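Aldehyde Dehydrogenase (PDB 4O6R) probably oxidises aldehydes to carboxylic acids with NAD(P)+ as cofactor. Local coordinates at the interface of chains A and B and the interface of chains A and C. Coordinates in Å, arbitrary orientation; residue numbers count along the deposited sequence, not the author numbering. Chains: chain A/B/C, Aldehyde Dehydrogenase.

Contact 1: the interface of chains A and B. Residues chain A 84, 118; chain B 74, 77.
OE1 of A:Glu84, one of the two carboxylate oxygens, is gripped by B:Arg74 from across the interface and by A:Arg118 from its own chain. The contact across the interface is a close salt bridge, with NH1 of B:Arg74 2.6 Å from OE1 of A:Glu84. The N-H bonds of that nitrogen do not point at the oxygen, and the attraction rests on charge rather than on a directed hydrogen bond. Within chain A, the two terminal nitrogens of A:Arg118 take the carboxylate end-on, one to each oxygen. NH1 of A:Arg118 lies 3.0 Å from OE2 of A:Glu84 in an almost straight bond (166° at H) that leaves within the guanidinium plane and arrives on the syn side of the oxygen, though tilted out of the carboxylate plane. The second bond, 2.8 Å from NH2 of A:Arg118 to OE1 of A:Glu84, comes in from above the carboxylate plane. This paired grip fixes the rotation of the A:Arg118 head, against whose face B:Arg74 is laid. The two guanidinium groups are stacked nearly parallel, their planes 14° apart and their CZ atoms, A:Arg118 to B:Arg74, separated by 3.5 Å. The carboxylate shared by both arginines probably offsets much of their positive charge. A bend at chi3 (-62°) turns the head of A:Arg118 toward A:Glu84 after its aliphatic part has passed B:Leu77. There CD of A:Arg118 meets the CD1 methyl of B:Leu77 at 4.0 Å, an apolar border beside the charged group. Helices 69-85 and 102-123 of chain A supply the glutamate and its arginine partner, while helix 69-85 of chain B carries B:Arg74 in its first half and B:Leu77 just under a turn further on; the two-fold symmetry repeats this helix-to-helix contact with the chains exchanged, probably as part of the oligomer usual in this family.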
# COMPACT_ATOMS: atom_id res chain seq x y z
N GLU A 84 -29.37 -1.63 -11.49
CA GLU A 84 -29.65 -2.94 -12.05
C GLU A 84 -31.14 -3.27 -12.06
O GLU A 84 -31.64 -3.81 -13.05
CB GLU A 84 -28.85 -4.03 -11.34
CG GLU A 84 -27.38 -3.95 -11.75
CD GLU A 84 -26.44 -4.85 -10.94
OE1 GLU A 84 -26.86 -5.44 -9.92
OE2 GLU A 84 -25.24 -4.91 -11.30
N ARG A 118 -20.79 -0.01 -7.72
CA ARG A 118 -20.64 -1.08 -6.73
C ARG A 118 -19.19 -1.16 -6.26
O ARG A 118 -18.95 -1.25 -5.07
CB ARG A 118 -21.12 -2.42 -7.26
CG ARG A 118 -20.94 -3.55 -6.27
CD ARG A 118 -21.66 -4.80 -6.72
NE ARG A 118 -23.10 -4.59 -6.82
CZ ARG A 118 -23.81 -4.62 -7.95
NH1 ARG A 118 -23.24 -4.85 -9.12
NH2 ARG A 118 -25.14 -4.44 -7.89
N ARG B 74 -19.60 -10.05 -4.77
CA ARG B 74 -21.05 -9.90 -4.90
C ARG B 74 -21.80 -10.92 -4.03
O ARG B 74 -22.82 -10.59 -3.40
CB ARG B 74 -21.46 -10.01 -6.37
CG ARG B 74 -22.95 -9.89 -6.66
CD ARG B 74 -23.44 -8.47 -6.37
NE ARG B 74 -24.72 -8.12 -7.02
CZ ARG B 74 -24.86 -7.95 -8.35
NH1 ARG B 74 -26.04 -7.62 -8.84
NH2 ARG B 74 -23.83 -8.12 -9.18
N LEU B 77 -21.69 -9.77 -0.50
CA LEU B 77 -22.61 -8.65 -0.38
C LEU B 77 -24.03 -9.15 -0.25
O LEU B 77 -24.80 -8.67 0.62
CB LEU B 77 -22.50 -7.68 -1.57
CG LEU B 77 -21.16 -6.95 -1.69
CD1 LEU B 77 -21.14 -6.09 -2.95
CD2 LEU B 77 -20.92 -6.08 -0.46

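Contact 2: the interface of chains A and C. Residues chain A 449, 454-455; chain C 132, 140, 142, 481, 483.
A:Ser454, A:Pro455 and A:Arg449 project from the loop that follows strand 441-444 and pack on strands 138-146 and 477-485 of chain C, which probably belong to the oligomerisation sheet typical of aldehyde dehydrogenases. A:Pro455 opens the PFGG segment, a glycine-rich stretch conserved in the family. The hydroxyl of A:Ser454 is the polar centre. Its OG donates to the amide oxygen OD1 of C:Asn140 at 2.5 Å, reaching it at a C=O...donor angle of 134° and tilted 21° from the carbonyl plane. The chi1 of A:Ser454 (-178°) swings the hydroxyl away from its own backbone N and toward the strands of chain C. The amide of C:Asn140 is held in the matching orientation by its other branch, because ND2 of C:Asn140 donates to OG of C:Ser481 at 3.0 Å, with the acceptor close to the amide plane.

Water 1 joins both chains beside this bond. It lies 2.6 Å from OG of A:Ser454 and 2.7 Å from OG of C:Ser481. The backbone O of A:Pro455 is 2.9 Å from the same water, bringing the proline carbonyl into the network. At the edge of the indole, and in its plane, the water is also met by NE1 of C:Trp483 at 3.2 Å. The direct approach of the two serine hydroxyls to each other makes at most a weak hydrogen bond.

The indole of C:Trp483 is packed on both faces. A:Arg449 lays its CB over the six-membered ring as a CH-pi contact, 3.6 Å from CE3 of C:Trp483, while the amide carbon of C:Asn140 covers the opposite face; the arginine thus touches the indole with the base of its side chain rather than its guanidinium. At the other end of the patch, the ring of A:Pro455 and the side chain of C:Val142 run antiparallel alongside one another, with CG of A:Pro455 3.9 Å from CG1 of C:Val142, adding an apolar margin.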
# COMPACT_ATOMS: atom_id res chain seq x y z
N ARG A 449 -10.45 -2.70 -22.74
CA ARG A 449 -10.84 -3.32 -21.50
C ARG A 449 -10.78 -2.25 -20.41
O ARG A 449 -9.75 -1.62 -20.20
CB ARG A 449 -9.95 -4.50 -21.11
CG ARG A 449 -9.78 -5.56 -22.21
CD ARG A 449 -11.11 -6.14 -22.61
NE ARG A 449 -11.78 -6.80 -21.50
CZ ARG A 449 -12.86 -7.57 -21.62
NH1 ARG A 449 -13.42 -7.78 -22.81
NH2 ARG A 449 -13.39 -8.15 -20.55
N SER A 454 -9.09 -0.50 -12.39
CA SER A 454 -7.93 -0.36 -13.25
C SER A 454 -7.76 1.07 -13.73
O SER A 454 -8.61 1.58 -14.44
CB SER A 454 -8.05 -1.31 -14.44
OG SER A 454 -6.89 -1.21 -15.25
N PRO A 455 -6.67 1.75 -13.32
CA PRO A 455 -6.60 3.21 -13.56
C PRO A 455 -6.66 3.55 -15.05
O PRO A 455 -5.98 2.93 -15.88
CB PRO A 455 -5.23 3.62 -12.99
CG PRO A 455 -4.46 2.33 -12.97
CD PRO A 455 -5.45 1.26 -12.63
N ILE C 132 -3.93 -5.66 -10.81
CA ILE C 132 -5.34 -5.40 -10.55
C ILE C 132 -6.17 -6.65 -10.77
O ILE C 132 -6.04 -7.29 -11.84
CB ILE C 132 -5.88 -4.31 -11.50
CG1 ILE C 132 -4.91 -3.13 -11.61
CG2 ILE C 132 -7.29 -3.88 -11.12
CD1 ILE C 132 -4.64 -2.39 -10.33
N ASN C 140 -3.64 -7.72 -15.64
CA ASN C 140 -3.51 -6.25 -15.69
C ASN C 140 -2.49 -5.79 -14.67
O ASN C 140 -2.75 -5.84 -13.46
CB ASN C 140 -4.89 -5.61 -15.45
CG ASN C 140 -4.88 -4.10 -15.48
OD1 ASN C 140 -5.78 -3.45 -14.88
ND2 ASN C 140 -3.93 -3.51 -16.19
N VAL C 142 0.17 -2.58 -13.48
CA VAL C 142 0.27 -1.13 -13.57
C VAL C 142 1.63 -0.70 -13.06
O VAL C 142 2.00 -1.05 -11.94
CB VAL C 142 -0.82 -0.48 -12.74
CG1 VAL C 142 -0.77 1.04 -12.81
CG2 VAL C 142 -2.20 -0.94 -13.26
N SER C 481 -0.90 1.38 -17.31
CA SER C 481 -1.68 0.15 -17.15
C SER C 481 -1.53 -0.73 -18.39
O SER C 481 -1.69 -0.25 -19.51
CB SER C 481 -3.15 0.54 -16.95
OG SER C 481 -3.97 -0.59 -16.91
N TRP C 483 -2.60 -4.47 -20.12
CA TRP C 483 -3.52 -5.61 -20.05
C TRP C 483 -3.04 -6.69 -20.99
O TRP C 483 -2.70 -6.39 -22.13
CB TRP C 483 -4.92 -5.24 -20.48
CG TRP C 483 -5.66 -4.29 -19.63
CD1 TRP C 483 -5.43 -2.96 -19.48
CD2 TRP C 483 -6.84 -4.58 -18.88
NE1 TRP C 483 -6.38 -2.41 -18.64
CE2 TRP C 483 -7.27 -3.39 -18.28
CE3 TRP C 483 -7.57 -5.75 -18.67
CZ2 TRP C 483 -8.39 -3.33 -17.45
CZ3 TRP C 483 -8.69 -5.69 -17.87
CH2 TRP C 483 -9.08 -4.49 -17.26
O HOH W 1 -6.47 0.41 -17.20

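Chain A meets a different neighbour in each case, and the C-alpha centres of contact 1 and contact 2 lie about 21 Å apart. They have no residue in common: contact 1 joins helices, whereas contact 2 sets a loop against strands. The elements are nevertheless close in sequence, since helix 102-123, used in contact 1, soon leads to strand 138-146, which chain C presents in contact 2. Each subunit therefore offers separate surfaces to two partners, and the two-fold repeats of both interfaces are consistent with the four-subunit deposited assembly, an arrangement known in this family.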